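Local structure of esterase (Staphylococcus aureus subsp. aureus USA300_TCH1516, 3D7R) at residues K62-P67 with L109-F114; L119-L124 with Q306-I311; Y260-G265 with K312-S317; Y290-P293 with D298-I301. The protein is a putative esterase of the alpha/beta hydrolase fold that probably cleaves ester bonds, its natural substrate unidentified. One frame throughout, in Å; residues are numbered along the deposited sequence.

In the fold
From the N terminus, contact 1 comes first: it closes a 41-residue loop that holds three strands and joins the loop after helix 46-61 to the start of helix 113-126. The same helix then opens contact 2, which spans 181 residues to reach helix 305-318. Contact 3 begins inside that span, on strand 259-264, and ends farther along helix 305-318, so contacts 2 and 3 cross. Contact 4, a short closure between strand 287-292 and the loop after it, nests inside both. Contacts 2, 3 and 4 touch one another around helix 305-318 and the neighbouring strands 259-264 and 287-292. Contact 1 meets contact 4 where Phe114 packs on Ile301.

Contact 1 of 4, residues K62-P67 with L109-F114; sequences KKHKQP and LQPSPF. With DMS (dimethyl sulfoxide), chain O; DMS (dimethyl sulfoxide), chain I.
His64 and Pro67 reach across to Gln110, Pro111 and Pro113, and no direct hydrogen bond joins the two segments. At the start of 62-67 the link is through water: one molecule donates to Lys62 O and accepts from Gln110 NE2 at 3.2 Å, while the other end of that amide, OE1, is bonded to Lys137. His64 carries most of the contact. With CG anti to the backbone N (chi1 -174°), its imidazole swings between the two loops and slides past Gln110 CB to lie on Pro111. Pro111 CD sits over one face of the ring, 3.7 Å from the centroid and toward the rim, a CH-pi contact. At the same end of the ring, CE1 comes within 3.3 Å of Pro111 O. NE2 is bonded to the indole NE1 of Trp116, which can only donate, so the imidazole proton probably sits on ND1. The backbone N-H of Lys65 donates to the oxygen of a dimethyl sulfoxide, probably from the crystallisation liquor, that sits beside the histidine ring, its oxygen 2.9 Å from Lys65 N. Pro67 closes the walk, its CG resting 3.6 Å from Pro113 CB as the two pyrrolidine rings meet. Just before Pro113, Ser112 is the N-cap of helix 113-126, its OG accepting from Phe114 N at 3.0 Å. This lies on the surface, where a chain leaving helix 46-61 packs on the proline-rich turn between strand 98-102 and the following helix, consistent with hydrolases of the hormone-sensitive lipase type, where the corresponding turn follows the oxyanion-hole loop.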
loop_
_atom_site.group_PDB
_atom_site.type_symbol
_atom_site.label_atom_id
_atom_site.label_comp_id
_atom_site.label_asym_id
_atom_site.label_seq_id
_atom_site.Cartn_x
_atom_site.Cartn_y
_atom_site.Cartn_z
ATOM N N LYS A 62 -18.013 7.721 -7.041
ATOM C CA LYS A 62 -18.462 8.727 -6.073
ATOM C C LYS A 62 -17.268 9.456 -5.450
ATOM O O LYS A 62 -16.198 8.872 -5.276
ATOM C CB LYS A 62 -19.314 8.076 -4.977
ATOM C CG LYS A 62 -20.593 7.476 -5.522
ATOM C CD LYS A 62 -21.260 6.583 -4.528
ATOM C CE LYS A 62 -22.618 6.153 -5.062
ATOM N NZ LYS A 62 -23.285 5.189 -4.139
ATOM N N LYS A 63 -17.454 10.727 -5.107
ATOM C CA LYS A 63 -16.384 11.444 -4.432
ATOM C C LYS A 63 -16.093 10.766 -3.092
ATOM O O LYS A 63 -16.994 10.477 -2.322
ATOM C CB LYS A 63 -16.722 12.931 -4.262
ATOM C CG LYS A 63 -16.612 13.720 -5.588
ATOM C CD LYS A 63 -15.167 13.696 -6.134
ATOM C CE LYS A 63 -14.984 14.624 -7.321
ATOM N NZ LYS A 63 -13.819 14.179 -8.152
ATOM N N HIS A 64 -14.825 10.483 -2.839
ATOM C CA HIS A 64 -14.428 9.879 -1.578
ATOM C C HIS A 64 -14.440 10.935 -0.466
ATOM O O HIS A 64 -13.950 12.042 -0.654
ATOM C CB HIS A 64 -13.041 9.264 -1.698
ATOM C CG HIS A 64 -12.624 8.499 -0.479
ATOM N ND1 HIS A 64 -13.239 7.326 -0.092
ATOM C CD2 HIS A 64 -11.676 8.756 0.452
ATOM C CE1 HIS A 64 -12.675 6.886 1.021
ATOM N NE2 HIS A 64 -11.720 7.731 1.368
ATOM N N LYS A 65 -14.994 10.577 0.686
ATOM C CA LYS A 65 -15.182 11.527 1.784
ATOM C C LYS A 65 -14.555 10.997 3.069
ATOM O O LYS A 65 -14.550 9.804 3.293
ATOM C CB LYS A 65 -16.684 11.753 1.998
ATOM C CG LYS A 65 -17.316 12.741 1.009
ATOM C CD LYS A 65 -18.833 12.713 1.100
ATOM C CE LYS A 65 -19.458 13.731 0.138
ATOM N NZ LYS A 65 -20.864 14.055 0.503
ATOM N N GLN A 66 -14.030 11.878 3.920
ATOM C CA GLN A 66 -13.609 11.434 5.260
ATOM C C GLN A 66 -14.778 10.776 6.010
ATOM O O GLN A 66 -15.923 11.141 5.795
ATOM C CB GLN A 66 -13.000 12.583 6.085
ATOM C CG GLN A 66 -13.893 13.738 6.416
ATOM C CD GLN A 66 -13.119 14.854 7.146
ATOM O OE1 GLN A 66 -12.461 14.613 8.167
ATOM N NE2 GLN A 66 -13.189 16.074 6.604
ATOM N N PRO A 67 -14.496 9.782 6.867
ATOM C CA PRO A 67 -15.591 9.176 7.636
ATOM C C PRO A 67 -16.310 10.250 8.463
ATOM O O PRO A 67 -15.654 11.095 9.076
ATOM C CB PRO A 67 -14.861 8.189 8.565
ATOM C CG PRO A 67 -13.597 7.918 7.874
ATOM C CD PRO A 67 -13.199 9.161 7.174
ATOM N N LEU A 109 -11.086 -1.277 -4.028
ATOM C CA LEU A 109 -11.647 -0.585 -2.867
ATOM C C LEU A 109 -11.022 0.791 -2.669
ATOM O O LEU A 109 -9.852 0.995 -2.953
ATOM C CB LEU A 109 -11.398 -1.400 -1.590
ATOM C CG LEU A 109 -12.027 -2.792 -1.531
ATOM C CD1 LEU A 109 -11.574 -3.498 -0.251
ATOM C CD2 LEU A 109 -13.559 -2.688 -1.602
ATOM N N GLN A 110 -11.812 1.720 -2.155
ATOM C CA GLN A 110 -11.317 3.028 -1.766
ATOM C C GLN A 110 -10.742 2.917 -0.348
ATOM O O GLN A 110 -10.811 1.821 0.269
ATOM C CB GLN A 110 -12.456 4.061 -1.836
ATOM C CG GLN A 110 -13.041 4.279 -3.228
ATOM C CD GLN A 110 -12.095 4.980 -4.217
ATOM O OE1 GLN A 110 -10.879 4.780 -4.206
ATOM N NE2 GLN A 110 -12.678 5.771 -5.116
ATOM N N PRO A 111 -10.133 4.013 0.176
ATOM C CA PRO A 111 -9.616 3.905 1.536
ATOM C C PRO A 111 -10.669 3.556 2.587
ATOM O O PRO A 111 -11.800 4.046 2.550
ATOM C CB PRO A 111 -9.035 5.298 1.814
ATOM C CG PRO A 111 -8.711 5.837 0.461
ATOM C CD PRO A 111 -9.834 5.332 -0.409
ATOM N N SER A 112 -10.253 2.700 3.512
ATOM C CA SER A 112 -11.022 2.328 4.685
ATOM C C SER A 112 -11.062 3.505 5.639
ATOM O O SER A 112 -10.144 4.308 5.632
ATOM C CB SER A 112 -10.288 1.170 5.368
ATOM O OG SER A 112 -10.875 0.889 6.603
ATOM N N PRO A 113 -12.103 3.600 6.492
ATOM C CA PRO A 113 -12.055 4.587 7.572
ATOM C C PRO A 113 -10.852 4.367 8.497
ATOM O O PRO A 113 -10.367 5.332 9.105
ATOM C CB PRO A 113 -13.370 4.351 8.334
ATOM C CG PRO A 113 -13.834 3.005 7.904
ATOM C CD PRO A 113 -13.359 2.826 6.509
ATOM N N PHE A 114 -10.380 3.120 8.590
ATOM C CA PHE A 114 -9.188 2.765 9.362
ATOM C C PHE A 114 -7.907 3.249 8.672
ATOM O O PHE A 114 -6.876 3.451 9.338
ATOM C CB PHE A 114 -9.106 1.236 9.569
ATOM C CG PHE A 114 -10.009 0.704 10.660
ATOM C CD1 PHE A 114 -11.167 1.385 11.052
ATOM C CD2 PHE A 114 -9.706 -0.488 11.300
ATOM C CE1 PHE A 114 -12.000 0.883 12.081
ATOM C CE2 PHE A 114 -10.543 -1.001 12.311
ATOM C CZ PHE A 114 -11.685 -0.306 12.699
HETATM S S DMS O . -18.135 8.615 -0.008
HETATM O O DMS O . -16.529 8.099 0.608
HETATM C C1 DMS O . -18.771 7.370 -1.171
HETATM C C2 DMS O . -19.388 8.497 1.308
HETATM S S DMS I . -11.613 -2.569 8.178
HETATM O O DMS I . -10.508 -1.559 7.215
HETATM C C1 DMS I . -10.614 -3.439 9.418
HETATM C C2 DMS I . -12.591 -1.519 9.289
HETATM O O HOH W 1 -15.671 6.478 -4.170
#

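Contact 2 of 4, residues L119-L124 with Q306-I311; sequences LDKITL and QSHKAI
Helices 119-124 and 306-311 pass with their axes 10.9 Å apart, running in broadly the same direction at a crossing angle of -41°. They come nearest at Ile122 and Ile311, whose CA atoms are 6.4 Å apart. Ile311 points into the gap and serves two partners. Its CD1 meets Lys121 CB at 4.0 Å, and its CG1 lies farther, 4.4 Å, from Ile122 CG1, a loose apolar pairing. Toward the outer side of the crossing, Lys121 arches over to His308. Its chain is bent at chi2 (-135°) and again at the last torsion, which lays CD and CE against the imidazole, with CE 3.4 Å from His308 NE2. The ammonium itself turns away from that nitrogen, so the aliphatic part of the lysine does the touching and no salt bridge or hydrogen bond forms. Within the first helix, Thr123 OG1 donates to Leu119 O at 2.8 Å, from the face of the carbonyl plane opposite to Thr123 N, so two donors grip one oxygen. By their place in the chain these helices probably correspond to helices A and F of the alpha/beta hydrolase fold, which share one face of the central sheet. Leu119 and Thr123 seat the first on strands 129-133 and 84-90, while Gln306, Lys309 and Ala310 bring the second against Tyr292 of strand 287-292.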
loop_
_atom_site.group_PDB
_atom_site.type_symbol
_atom_site.label_atom_id
_atom_site.label_comp_id
_atom_site.label_asym_id
_atom_site.label_seq_id
_atom_site.Cartn_x
_atom_site.Cartn_y
_atom_site.Cartn_z
ATOM N N LEU A 119 -3.348 7.012 8.770
ATOM C CA LEU A 119 -2.634 8.138 8.169
ATOM C C LEU A 119 -2.541 9.340 9.114
ATOM O O LEU A 119 -1.505 10.002 9.209
ATOM C CB LEU A 119 -3.274 8.505 6.828
ATOM C CG LEU A 119 -2.679 7.728 5.627
ATOM C CD1 LEU A 119 -2.707 6.214 5.811
ATOM C CD2 LEU A 119 -3.404 8.110 4.357
ATOM N N ASP A 120 -3.634 9.617 9.811
ATOM C CA ASP A 120 -3.634 10.641 10.848
ATOM C C ASP A 120 -2.532 10.375 11.876
ATOM O O ASP A 120 -1.705 11.256 12.135
ATOM C CB ASP A 120 -5.009 10.718 11.516
ATOM C CG ASP A 120 -5.172 11.954 12.363
ATOM O OD1 ASP A 120 -4.745 13.041 11.933
ATOM O OD2 ASP A 120 -5.735 11.846 13.462
ATOM N N LYS A 121 -2.489 9.150 12.415
ATOM C CA LYS A 121 -1.452 8.758 13.377
ATOM C C LYS A 121 -0.037 8.896 12.832
ATOM O O LYS A 121 0.842 9.379 13.543
ATOM C CB LYS A 121 -1.644 7.319 13.884
ATOM C CG LYS A 121 -2.990 7.058 14.575
ATOM C CD LYS A 121 -2.799 6.275 15.864
ATOM C CE LYS A 121 -4.125 5.742 16.394
ATOM N NZ LYS A 121 -5.150 6.770 16.709
ATOM N N ILE A 122 0.185 8.454 11.591
ATOM C CA ILE A 122 1.518 8.544 10.991
ATOM C C ILE A 122 1.936 10.012 10.836
ATOM O O ILE A 122 3.113 10.369 11.063
ATOM C CB ILE A 122 1.577 7.821 9.604
ATOM C CG1 ILE A 122 1.498 6.293 9.780
ATOM C CG2 ILE A 122 2.869 8.178 8.845
ATOM C CD1 ILE A 122 1.130 5.558 8.500
ATOM N N THR A 123 0.982 10.853 10.414
ATOM C CA THR A 123 1.241 12.288 10.300
ATOM C C THR A 123 1.729 12.844 11.642
ATOM O O THR A 123 2.747 13.520 11.715
ATOM C CB THR A 123 -0.033 13.071 9.869
ATOM O OG1 THR A 123 -0.540 12.530 8.645
ATOM C CG2 THR A 123 0.265 14.596 9.690
ATOM N N LEU A 124 0.984 12.557 12.705
ATOM C CA LEU A 124 1.302 13.078 14.024
ATOM C C LEU A 124 2.606 12.510 14.583
ATOM O O LEU A 124 3.316 13.215 15.315
ATOM C CB LEU A 124 0.137 12.832 14.995
ATOM C CG LEU A 124 -0.907 13.964 15.099
ATOM C CD1 LEU A 124 -1.642 14.208 13.792
ATOM C CD2 LEU A 124 -1.903 13.646 16.220
ATOM N N GLN A 306 0.306 -3.351 18.845
ATOM C CA GLN A 306 1.345 -3.695 17.823
ATOM C C GLN A 306 1.396 -2.670 16.681
ATOM O O GLN A 306 2.451 -2.398 16.104
ATOM C CB GLN A 306 1.108 -5.097 17.260
ATOM C CG GLN A 306 1.265 -6.252 18.294
ATOM C CD GLN A 306 -0.001 -6.537 19.109
ATOM O OE1 GLN A 306 -0.983 -5.787 19.061
ATOM N NE2 GLN A 306 0.027 -7.625 19.871
ATOM N N SER A 307 0.225 -2.139 16.345
ATOM C CA SER A 307 0.109 -1.073 15.367
ATOM C C SER A 307 0.823 0.183 15.845
ATOM O O SER A 307 1.556 0.820 15.082
ATOM C CB SER A 307 -1.358 -0.787 15.106
ATOM O OG SER A 307 -1.978 -1.955 14.599
ATOM N N HIS A 308 0.621 0.533 17.111
ATOM C CA HIS A 308 1.297 1.686 17.681
ATOM C C HIS A 308 2.812 1.463 17.721
ATOM O O HIS A 308 3.584 2.382 17.451
ATOM C CB HIS A 308 0.725 2.008 19.053
ATOM C CG HIS A 308 -0.650 2.585 18.991
ATOM N ND1 HIS A 308 -1.778 1.863 19.323
ATOM C CD2 HIS A 308 -1.086 3.799 18.579
ATOM C CE1 HIS A 308 -2.848 2.619 19.149
ATOM N NE2 HIS A 308 -2.455 3.800 18.698
ATOM N N LYS A 309 3.225 0.234 18.016
ATOM C CA LYS A 309 4.645 -0.114 17.962
ATOM C C LYS A 309 5.199 0.003 16.538
ATOM O O LYS A 309 6.296 0.519 16.358
ATOM C CB LYS A 309 4.895 -1.524 18.518
ATOM C CG LYS A 309 6.369 -1.910 18.609
ATOM C CD LYS A 309 6.574 -3.373 19.045
ATOM C CE LYS A 309 8.073 -3.657 19.162
ATOM N NZ LYS A 309 8.336 -5.023 19.680
ATOM N N ALA A 310 4.442 -0.449 15.534
ATOM C CA ALA A 310 4.881 -0.342 14.131
ATOM C C ALA A 310 4.998 1.118 13.717
ATOM O O ALA A 310 5.924 1.502 13.019
ATOM C CB ALA A 310 3.928 -1.079 13.198
ATOM N N ILE A 311 4.031 1.919 14.126
ATOM C CA ILE A 311 4.044 3.354 13.826
ATOM C C ILE A 311 5.261 4.027 14.453
ATOM O O ILE A 311 5.921 4.836 13.791
ATOM C CB ILE A 311 2.717 4.037 14.231
ATOM C CG1 ILE A 311 1.608 3.600 13.263
ATOM C CG2 ILE A 311 2.848 5.569 14.212
ATOM C CD1 ILE A 311 0.205 3.722 13.839
#

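Contact 3 of 4, residues Y260-G265 with K312-S317; sequences YMFGGG and KQIAKS. With DMS (dimethyl sulfoxide), chain F.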
loop_
_atom_site.group_PDB
_atom_site.type_symbol
_atom_site.label_atom_id
_atom_site.label_comp_id
_atom_site.label_asym_id
_atom_site.label_seq_id
_atom_site.Cartn_x
_atom_site.Cartn_y
_atom_site.Cartn_z
ATOM N N TYR A 260 11.865 -0.369 3.959
ATOM C CA TYR A 260 11.475 -0.691 5.331
ATOM C C TYR A 260 10.172 -1.396 5.191
ATOM O O TYR A 260 9.239 -0.837 4.631
ATOM C CB TYR A 260 11.288 0.591 6.160
ATOM C CG TYR A 260 12.550 1.418 6.181
ATOM C CD1 TYR A 260 13.396 1.377 7.284
ATOM C CD2 TYR A 260 12.933 2.190 5.070
ATOM C CE1 TYR A 260 14.594 2.100 7.303
ATOM C CE2 TYR A 260 14.133 2.933 5.090
ATOM C CZ TYR A 260 14.947 2.870 6.212
ATOM O OH TYR A 260 16.134 3.578 6.271
HETATM N N MSE A 261 10.107 -2.639 5.641
HETATM C CA MSE A 261 8.917 -3.460 5.397
HETATM C C MSE A 261 8.347 -3.954 6.709
HETATM O O MSE A 261 9.110 -4.316 7.636
HETATM C CB MSE A 261 9.267 -4.647 4.479
HETATM C CG MSE A 261 8.089 -5.570 4.150
HETATM SE SE MSE A 261 8.570 -6.742 2.686
HETATM C CE MSE A 261 9.991 -7.796 3.528
ATOM N N PHE A 262 7.020 -3.974 6.781
ATOM C CA PHE A 262 6.282 -4.419 7.961
ATOM C C PHE A 262 5.306 -5.496 7.525
ATOM O O PHE A 262 4.640 -5.360 6.498
ATOM C CB PHE A 262 5.501 -3.250 8.602
ATOM C CG PHE A 262 6.384 -2.183 9.146
ATOM C CD1 PHE A 262 6.694 -2.161 10.501
ATOM C CD2 PHE A 262 6.965 -1.229 8.292
ATOM C CE1 PHE A 262 7.558 -1.192 11.021
ATOM C CE2 PHE A 262 7.819 -0.252 8.793
ATOM C CZ PHE A 262 8.126 -0.240 10.164
ATOM N N GLY A 263 5.235 -6.576 8.289
ATOM C CA GLY A 263 4.290 -7.625 7.971
ATOM C C GLY A 263 4.071 -8.542 9.136
ATOM O O GLY A 263 4.757 -8.422 10.146
ATOM N N GLY A 264 3.097 -9.447 8.990
ATOM C CA GLY A 264 2.759 -10.425 10.037
ATOM C C GLY A 264 2.989 -11.843 9.576
ATOM O O GLY A 264 3.005 -12.114 8.367
ATOM N N GLY A 265 3.175 -12.752 10.533
ATOM C CA GLY A 265 3.365 -14.172 10.230
ATOM C C GLY A 265 2.058 -14.890 9.909
ATOM O O GLY A 265 2.079 -16.020 9.409
ATOM N N LYS A 312 5.585 3.668 15.702
ATOM C CA LYS A 312 6.785 4.211 16.350
ATOM C C LYS A 312 8.051 3.795 15.593
ATOM O O LYS A 312 8.990 4.586 15.490
ATOM C CB LYS A 312 6.895 3.788 17.814
ATOM C CG LYS A 312 5.873 4.425 18.731
ATOM C CD LYS A 312 6.106 4.003 20.208
ATOM C CE LYS A 312 4.825 4.130 21.048
ATOM N NZ LYS A 312 4.736 5.423 21.799
ATOM N N GLN A 313 8.081 2.565 15.084
ATOM C CA GLN A 313 9.212 2.097 14.280
ATOM C C GLN A 313 9.364 2.866 12.959
ATOM O O GLN A 313 10.489 3.146 12.516
ATOM C CB GLN A 313 9.099 0.598 14.014
ATOM C CG GLN A 313 9.390 -0.239 15.284
ATOM C CD GLN A 313 8.931 -1.666 15.171
ATOM O OE1 GLN A 313 7.966 -1.978 14.463
ATOM N NE2 GLN A 313 9.628 -2.557 15.867
ATOM N N ILE A 314 8.234 3.168 12.317
ATOM C CA ILE A 314 8.228 4.074 11.159
ATOM C C ILE A 314 8.831 5.429 11.543
ATOM O O ILE A 314 9.764 5.893 10.882
ATOM C CB ILE A 314 6.810 4.241 10.571
ATOM C CG1 ILE A 314 6.325 2.893 9.997
ATOM C CG2 ILE A 314 6.800 5.348 9.476
ATOM C CD1 ILE A 314 4.893 2.886 9.496
ATOM N N ALA A 315 8.338 6.033 12.631
ATOM C CA ALA A 315 8.811 7.344 13.098
ATOM C C ALA A 315 10.318 7.348 13.407
ATOM O O ALA A 315 11.039 8.260 13.009
ATOM C CB ALA A 315 8.025 7.789 14.335
ATOM N N LYS A 316 10.784 6.328 14.117
ATOM C CA LYS A 316 12.202 6.217 14.453
ATOM C C LYS A 316 13.078 6.010 13.210
ATOM O O LYS A 316 14.170 6.567 13.119
ATOM C CB LYS A 316 12.424 5.088 15.461
ATOM C CG LYS A 316 13.832 5.066 16.109
ATOM C CD LYS A 316 14.809 4.204 15.301
ATOM C CE LYS A 316 16.280 4.503 15.652
ATOM N NZ LYS A 316 17.170 4.284 14.456
ATOM N N SER A 317 12.619 5.215 12.254
ATOM C CA SER A 317 13.465 4.920 11.093
ATOM C C SER A 317 13.402 5.985 9.982
ATOM O O SER A 317 14.369 6.158 9.241
ATOM C CB SER A 317 13.121 3.556 10.515
ATOM O OG SER A 317 11.783 3.557 10.076
HETATM S S DMS F . 9.438 -6.515 15.133
HETATM O O DMS F . 9.518 -5.188 16.306
HETATM C C1 DMS F . 10.925 -7.523 15.360
HETATM C C2 DMS F . 8.194 -7.667 15.745
#
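Phe262 and Tyr260 project from strand 260-264 onto helix 312-317, a sheet-to-helix packing of the alpha/beta hydrolase fold in which the last helix packs lengthwise on the C-terminal strands. Strand and helix run nearly antiparallel, at 172°, with their axes 10.5 Å apart. The tight part is buried and centred on the far end of the Phe262 ring. Its CZ meets Ile314 CG1 at 3.6 Å, the isoleucine arriving obliquely. Gln313 comes instead to the rim: CB approaches CE1 in the plane of the ring, and OE1 lies at the edge, 3.6 Å from the same CE1. Two residues earlier on the strand the fit is slighter, Ser317 CB lying obliquely 3.8 Å from Tyr260 CE1. Ser317 OG sits between the backbone N and carbonyl carbon (chi1 62°), which turns it back over the helix, near Gln313 O (2.8 Å from OG), one of two carbonyls its proton could serve; a hydrogen bond joins OG to Tyr197 OH. That tyrosine stacks on Tyr260, whose own hydroxyl reaches Glu320, while Tyr290 stacks on Phe262, so each ring has an aromatic neighbour from an adjoining strand as well as its helix contact. The looser side begins at partly exposed Gln313, where OE1 accepts from Tyr292 OH and NE2 donates to the oxygen of a dimethyl sulfoxide, probably from the crystallisation liquor, 2.7 Å away at an N-H...O angle of 154°.

Contact 4 of 4, residues Y290-P293 with D298-I301; sequences YDYP and DFPI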
loop_
_atom_site.group_PDB
_atom_site.type_symbol
_atom_site.label_atom_id
_atom_site.label_comp_id
_atom_site.label_asym_id
_atom_site.label_seq_id
_atom_site.Cartn_x
_atom_site.Cartn_y
_atom_site.Cartn_z
ATOM N N TYR A 290 10.486 -5.629 9.637
ATOM C CA TYR A 290 9.901 -5.755 10.956
ATOM C C TYR A 290 8.796 -6.805 10.842
ATOM O O TYR A 290 7.734 -6.543 10.302
ATOM C CB TYR A 290 9.354 -4.404 11.422
ATOM C CG TYR A 290 10.405 -3.314 11.566
ATOM C CD1 TYR A 290 11.058 -3.109 12.790
ATOM C CD2 TYR A 290 10.756 -2.498 10.486
ATOM C CE1 TYR A 290 12.012 -2.098 12.947
ATOM C CE2 TYR A 290 11.720 -1.477 10.630
ATOM C CZ TYR A 290 12.335 -1.290 11.866
ATOM O OH TYR A 290 13.285 -0.310 12.036
ATOM N N ASP A 291 9.086 -8.004 11.322
ATOM C CA ASP A 291 8.234 -9.174 11.100
ATOM C C ASP A 291 7.542 -9.521 12.413
ATOM O O ASP A 291 8.203 -9.867 13.397
ATOM C CB ASP A 291 9.095 -10.344 10.634
ATOM C CG ASP A 291 8.275 -11.539 10.138
ATOM O OD1 ASP A 291 7.024 -11.504 10.194
ATOM O OD2 ASP A 291 8.905 -12.514 9.660
ATOM N N TYR A 292 6.213 -9.409 12.420
ATOM C CA TYR A 292 5.403 -9.651 13.627
ATOM C C TYR A 292 4.747 -11.036 13.562
ATOM O O TYR A 292 3.736 -11.209 12.910
ATOM C CB TYR A 292 4.330 -8.571 13.744
ATOM C CG TYR A 292 4.843 -7.215 14.177
ATOM C CD1 TYR A 292 4.457 -6.681 15.407
ATOM C CD2 TYR A 292 5.688 -6.453 13.358
ATOM C CE1 TYR A 292 4.907 -5.435 15.823
ATOM C CE2 TYR A 292 6.152 -5.183 13.777
ATOM C CZ TYR A 292 5.748 -4.698 15.014
ATOM O OH TYR A 292 6.152 -3.458 15.456
ATOM N N PRO A 293 5.324 -12.031 14.232
ATOM C CA PRO A 293 4.869 -13.422 14.030
ATOM C C PRO A 293 3.364 -13.683 14.177
ATOM O O PRO A 293 2.817 -14.497 13.432
ATOM C CB PRO A 293 5.629 -14.200 15.106
ATOM C CG PRO A 293 6.854 -13.401 15.330
ATOM C CD PRO A 293 6.439 -11.950 15.194
ATOM N N ASP A 298 -2.053 -6.528 7.096
ATOM C CA ASP A 298 -2.364 -5.096 7.147
ATOM C C ASP A 298 -2.589 -4.679 8.590
ATOM O O ASP A 298 -3.329 -3.704 8.864
ATOM C CB ASP A 298 -3.640 -4.825 6.332
ATOM C CG ASP A 298 -3.627 -3.479 5.588
ATOM O OD1 ASP A 298 -2.557 -2.889 5.381
ATOM O OD2 ASP A 298 -4.725 -3.032 5.180
ATOM N N PHE A 299 -1.941 -5.386 9.522
ATOM C CA PHE A 299 -2.269 -5.227 10.950
ATOM C C PHE A 299 -2.258 -3.783 11.493
ATOM O O PHE A 299 -3.074 -3.486 12.346
ATOM C CB PHE A 299 -1.457 -6.176 11.847
ATOM C CG PHE A 299 -0.033 -5.750 12.066
ATOM C CD1 PHE A 299 0.294 -4.860 13.101
ATOM C CD2 PHE A 299 0.985 -6.255 11.260
ATOM C CE1 PHE A 299 1.627 -4.455 13.318
ATOM C CE2 PHE A 299 2.322 -5.862 11.451
ATOM C CZ PHE A 299 2.646 -4.960 12.481
ATOM N N PRO A 300 -1.345 -2.899 11.013
ATOM C CA PRO A 300 -1.294 -1.540 11.559
ATOM C C PRO A 300 -2.573 -0.699 11.408
ATOM O O PRO A 300 -2.667 0.357 12.035
ATOM C CB PRO A 300 -0.137 -0.893 10.782
ATOM C CG PRO A 300 0.766 -2.085 10.437
ATOM C CD PRO A 300 -0.288 -3.085 9.993
ATOM N N ILE A 301 -3.531 -1.140 10.578
ATOM C CA ILE A 301 -4.817 -0.424 10.445
ATOM C C ILE A 301 -5.717 -0.649 11.648
ATOM O O ILE A 301 -6.663 0.125 11.895
ATOM C CB ILE A 301 -5.580 -0.801 9.145
ATOM C CG1 ILE A 301 -6.028 -2.276 9.179
ATOM C CG2 ILE A 301 -4.718 -0.491 7.918
ATOM C CD1 ILE A 301 -7.159 -2.629 8.193
#
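Phe299 drives the tip of its ring into a face of Tyr292, and this aromatic pair is the whole of the contact between the two segments. Phe299 CZ hangs 3.4 Å above the tyrosine plane, over the ring centre, and Tyr292 CD2 is the nearest atom to Phe299 CZ, at 3.5 Å. The planes are inclined at 45°, with centroids 4.7 Å apart, an oblique aromatic pair. Phe299 attains it with CG lodged between its backbone N and carbonyl carbon, chi1 77°, the ring turned back toward the strand. One face of that ring is covered by Pro300 CD, and Gln306 of helix 305-318 also touches the phenylalanine. Tyr292 is held on the other side of the pair. Tyr290 O lies in the plane of the Tyr292 ring, at its edge, and the Tyr292 hydroxyl faces Gln313 of helix 305-318. Farther out, Tyr292 takes its place in the sheet through backbone bonds to Gly263 and Gly265. Phe299 itself sits in a short 3-10 turn, closed by Ile301 N bonding to Asp298 O at 3.1 Å. Asp298 enters that turn at positive phi, its N bonded to Ser200 OG. A turn like this, between the last strand and the final helix, is the place where alpha/beta hydrolases usually carry the catalytic histidine; the aromatic pair ties it back to strand 287-292.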